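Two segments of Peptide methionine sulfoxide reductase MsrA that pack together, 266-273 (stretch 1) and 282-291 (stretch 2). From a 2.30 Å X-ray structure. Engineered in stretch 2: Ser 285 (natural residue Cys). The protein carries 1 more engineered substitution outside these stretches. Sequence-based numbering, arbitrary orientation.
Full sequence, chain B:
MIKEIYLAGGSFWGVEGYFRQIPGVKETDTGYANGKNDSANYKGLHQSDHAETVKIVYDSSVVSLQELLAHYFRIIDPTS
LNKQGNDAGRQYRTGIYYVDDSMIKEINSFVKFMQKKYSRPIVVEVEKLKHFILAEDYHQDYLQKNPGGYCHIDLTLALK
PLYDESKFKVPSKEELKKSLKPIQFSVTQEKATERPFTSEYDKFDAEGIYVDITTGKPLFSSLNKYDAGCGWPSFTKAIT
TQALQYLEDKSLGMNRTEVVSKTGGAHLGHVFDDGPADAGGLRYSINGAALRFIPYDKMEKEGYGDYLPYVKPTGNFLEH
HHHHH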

# COMPACT_ATOMS: atom_id res chain seq x y z
N ALA B 266 -20.09 -24.89 -8.34
CA ALA B 266 -20.62 -25.49 -7.12
C ALA B 266 -20.64 -24.50 -5.96
O ALA B 266 -19.73 -23.68 -5.81
CB ALA B 266 -19.80 -26.72 -6.75
N HIS B 267 -21.68 -24.60 -5.14
CA HIS B 267 -21.79 -23.77 -3.95
C HIS B 267 -20.76 -24.17 -2.91
O HIS B 267 -20.59 -25.35 -2.61
CB HIS B 267 -23.20 -23.87 -3.36
CG HIS B 267 -23.34 -23.23 -2.01
ND1 HIS B 267 -23.39 -21.87 -1.83
CD2 HIS B 267 -23.43 -23.78 -0.77
CE1 HIS B 267 -23.51 -21.60 -0.54
NE2 HIS B 267 -23.53 -22.75 0.12
N LEU B 268 -20.06 -23.18 -2.36
CA LEU B 268 -19.01 -23.43 -1.38
C LEU B 268 -19.40 -22.90 -0.00
O LEU B 268 -19.19 -23.56 1.02
CB LEU B 268 -17.69 -22.82 -1.83
CG LEU B 268 -17.20 -23.26 -3.21
CD1 LEU B 268 -15.90 -22.56 -3.56
CD2 LEU B 268 -17.03 -24.77 -3.27
N GLY B 269 -19.96 -21.69 0.02
CA GLY B 269 -20.37 -21.06 1.26
C GLY B 269 -20.56 -19.57 1.11
O GLY B 269 -21.06 -19.10 0.08
N HIS B 270 -20.16 -18.82 2.12
CA HIS B 270 -20.30 -17.37 2.10
C HIS B 270 -19.03 -16.67 2.57
O HIS B 270 -18.23 -17.24 3.31
CB HIS B 270 -21.48 -16.93 2.98
CG HIS B 270 -22.76 -17.63 2.65
ND1 HIS B 270 -23.06 -18.89 3.10
CD2 HIS B 270 -23.83 -17.23 1.92
CE1 HIS B 270 -24.25 -19.25 2.66
NE2 HIS B 270 -24.74 -18.26 1.94
N VAL B 271 -18.85 -15.43 2.13
CA VAL B 271 -17.71 -14.62 2.57
C VAL B 271 -18.20 -13.42 3.37
O VAL B 271 -19.07 -12.67 2.94
CB VAL B 271 -16.85 -14.15 1.37
CG1 VAL B 271 -17.71 -13.49 0.30
CG2 VAL B 271 -15.75 -13.21 1.85
N PHE B 272 -17.64 -13.25 4.57
CA PHE B 272 -18.03 -12.16 5.45
C PHE B 272 -16.90 -11.16 5.62
O PHE B 272 -15.77 -11.40 5.18
CB PHE B 272 -18.47 -12.71 6.81
CG PHE B 272 -19.58 -13.72 6.73
CD1 PHE B 272 -20.90 -13.31 6.72
CD2 PHE B 272 -19.30 -15.07 6.65
CE1 PHE B 272 -21.93 -14.23 6.65
CE2 PHE B 272 -20.33 -16.00 6.57
CZ PHE B 272 -21.64 -15.58 6.57
N ASP B 273 -17.20 -10.03 6.26
CA ASP B 273 -16.22 -8.96 6.42
C ASP B 273 -15.71 -8.89 7.86
O ASP B 273 -15.11 -7.89 8.26
CB ASP B 273 -16.84 -7.62 6.01
CG ASP B 273 -15.87 -6.73 5.28
OD1 ASP B 273 -14.72 -6.57 5.76
OD2 ASP B 273 -16.24 -6.18 4.22
N LEU B 282 -11.19 -10.45 5.75
CA LEU B 282 -12.16 -11.31 5.07
C LEU B 282 -12.27 -12.67 5.75
O LEU B 282 -11.26 -13.28 6.10
CB LEU B 282 -11.78 -11.49 3.60
CG LEU B 282 -11.73 -10.23 2.74
CD1 LEU B 282 -11.01 -10.51 1.43
CD2 LEU B 282 -13.14 -9.72 2.48
N ARG B 283 -13.50 -13.14 5.92
CA ARG B 283 -13.75 -14.48 6.44
C ARG B 283 -14.51 -15.32 5.42
O ARG B 283 -15.70 -15.13 5.21
CB ARG B 283 -14.52 -14.43 7.76
CG ARG B 283 -14.92 -15.80 8.28
CD ARG B 283 -15.51 -15.72 9.69
NE ARG B 283 -16.75 -14.95 9.73
CZ ARG B 283 -17.96 -15.49 9.83
NH1 ARG B 283 -18.09 -16.81 9.89
NH2 ARG B 283 -19.03 -14.71 9.86
N TYR B 284 -13.80 -16.25 4.78
CA TYR B 284 -14.43 -17.17 3.85
C TYR B 284 -14.95 -18.39 4.60
O TYR B 284 -14.19 -19.28 4.96
CB TYR B 284 -13.45 -17.60 2.76
CG TYR B 284 -13.14 -16.52 1.75
CD1 TYR B 284 -12.20 -15.53 2.01
CD2 TYR B 284 -13.80 -16.48 0.52
CE1 TYR B 284 -11.92 -14.54 1.09
CE2 TYR B 284 -13.52 -15.50 -0.41
CZ TYR B 284 -12.58 -14.53 -0.12
OH TYR B 284 -12.31 -13.55 -1.05
N SER B 285 -16.26 -18.42 4.83
CA SER B 285 -16.89 -19.55 5.51
C SER B 285 -17.29 -20.60 4.49
O SER B 285 -18.22 -20.40 3.70
CB SER B 285 -18.10 -19.09 6.32
OG SER B 285 -18.51 -20.08 7.24
N ILE B 286 -16.59 -21.73 4.50
CA ILE B 286 -16.77 -22.76 3.48
C ILE B 286 -17.14 -24.10 4.10
O ILE B 286 -16.53 -24.54 5.07
CB ILE B 286 -15.49 -22.93 2.64
CG1 ILE B 286 -15.01 -21.58 2.11
CG2 ILE B 286 -15.72 -23.91 1.49
CD1 ILE B 286 -16.00 -20.90 1.18
N ASN B 287 -18.15 -24.75 3.52
CA ASN B 287 -18.53 -26.09 3.95
C ASN B 287 -17.42 -27.09 3.66
O ASN B 287 -16.90 -27.16 2.54
CB ASN B 287 -19.82 -26.53 3.25
CG ASN B 287 -20.99 -25.62 3.57
OD1 ASN B 287 -21.62 -25.73 4.62
ND2 ASN B 287 -21.30 -24.71 2.64
N GLY B 288 -17.05 -27.87 4.68
CA GLY B 288 -16.04 -28.90 4.52
C GLY B 288 -16.44 -29.96 3.51
O GLY B 288 -15.58 -30.53 2.83
N ALA B 289 -17.74 -30.21 3.41
CA ALA B 289 -18.27 -31.20 2.48
C ALA B 289 -17.99 -30.83 1.02
O ALA B 289 -17.99 -31.69 0.14
CB ALA B 289 -19.77 -31.38 2.70
N ALA B 290 -17.75 -29.55 0.78
CA ALA B 290 -17.47 -29.06 -0.57
C ALA B 290 -15.99 -29.15 -0.90
O ALA B 290 -15.58 -28.87 -2.03
CB ALA B 290 -17.97 -27.63 -0.72
N LEU B 291 -15.18 -29.53 0.08
CA LEU B 291 -13.73 -29.54 -0.09
C LEU B 291 -13.11 -30.93 0.04
O LEU B 291 -13.62 -31.79 0.76
CB LEU B 291 -13.07 -28.59 0.92
CG LEU B 291 -13.57 -27.15 0.92
CD1 LEU B 291 -12.92 -26.36 2.05
CD2 LEU B 291 -13.31 -26.48 -0.42
O HOH W 1 -23.38 -22.71 2.60

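The contact is built on two antiparallel strands, 267-272 and 283-286, whose N-to-C directions lie 165° apart. Two pairs of backbone hydrogen bonds hold them together. In the first, Phe 272 N donates to Arg 283 O at 2.8 Å, and Arg 283 N donates to Phe 272 O at 3.0 Å. Both are nearly linear, at 173° and 178°. In the second, Ser 285 N donates to His 270 O at 2.8 Å, and His 270 N donates to Ser 285 O at 3.0 Å. These are more bent, at 141° and 148°. The acceptors His 270 O and Ser 285 O lie 3.2 Å apart and do not bond to each other.

Asn 287 extends the pairing beyond the strand. Its backbone N donates to Leu 268 O at 3.0 Å, and its side-chain ND2 donates to the same Leu 268 O at 2.9 Å. One carbonyl thus takes two hydrogen bonds from one residue. ND2 also donates to a water at 2.9 Å, and that water is hydrogen-bonded to His 267 NE2 at 2.5 Å. The water therefore links the two side chains, whose His 267 NE2 and Asn 287 ND2 are 3.9 Å apart.

CA-H...O contacts accompany the close approach of the strands at the non-hydrogen-bonded positions. Val 271 CA lies 3.4 Å from Arg 283 O, and Gly 269 CA lies 3.3 Å from Ser 285 O. Gly 269 has phi/psi of 161/-141. A CB there would point toward the other strand and fall 2.0 Å from Ser 285 O, a clash. It would also jam against the preceding carbonyl oxygen, so the backbone itself calls for glycine.

The side chains of Phe 272 and Arg 283 share one face of the sheet with those of His 270 and Ser 285. The NH2 end of the guanidinium lies over one face of the Phe 272 ring, near its rim, with Arg 283 NH2 3.2 Å from Phe 272 CD2. Ser 285, an engineered replacement for Cys, meets the edge of that ring, with its CB 3.8 Å from Phe 272 CE2.

Val 271 and Tyr 284 pair on the other face. Val 271 CG2 sits 3.8 Å from the centroid of the Tyr 284 ring, only 8° off its normal, a CH-pi contact. The same CG2 is 4.4 Å from Leu 282 CD2.

Leu 268 completes the apolar packing. Its CB lies 4.0 Å from Ile 286 CD1, and its CD2 lies 3.9 Å from Ala 290 CB. Together the stretches bury 636 Å², both sides summed.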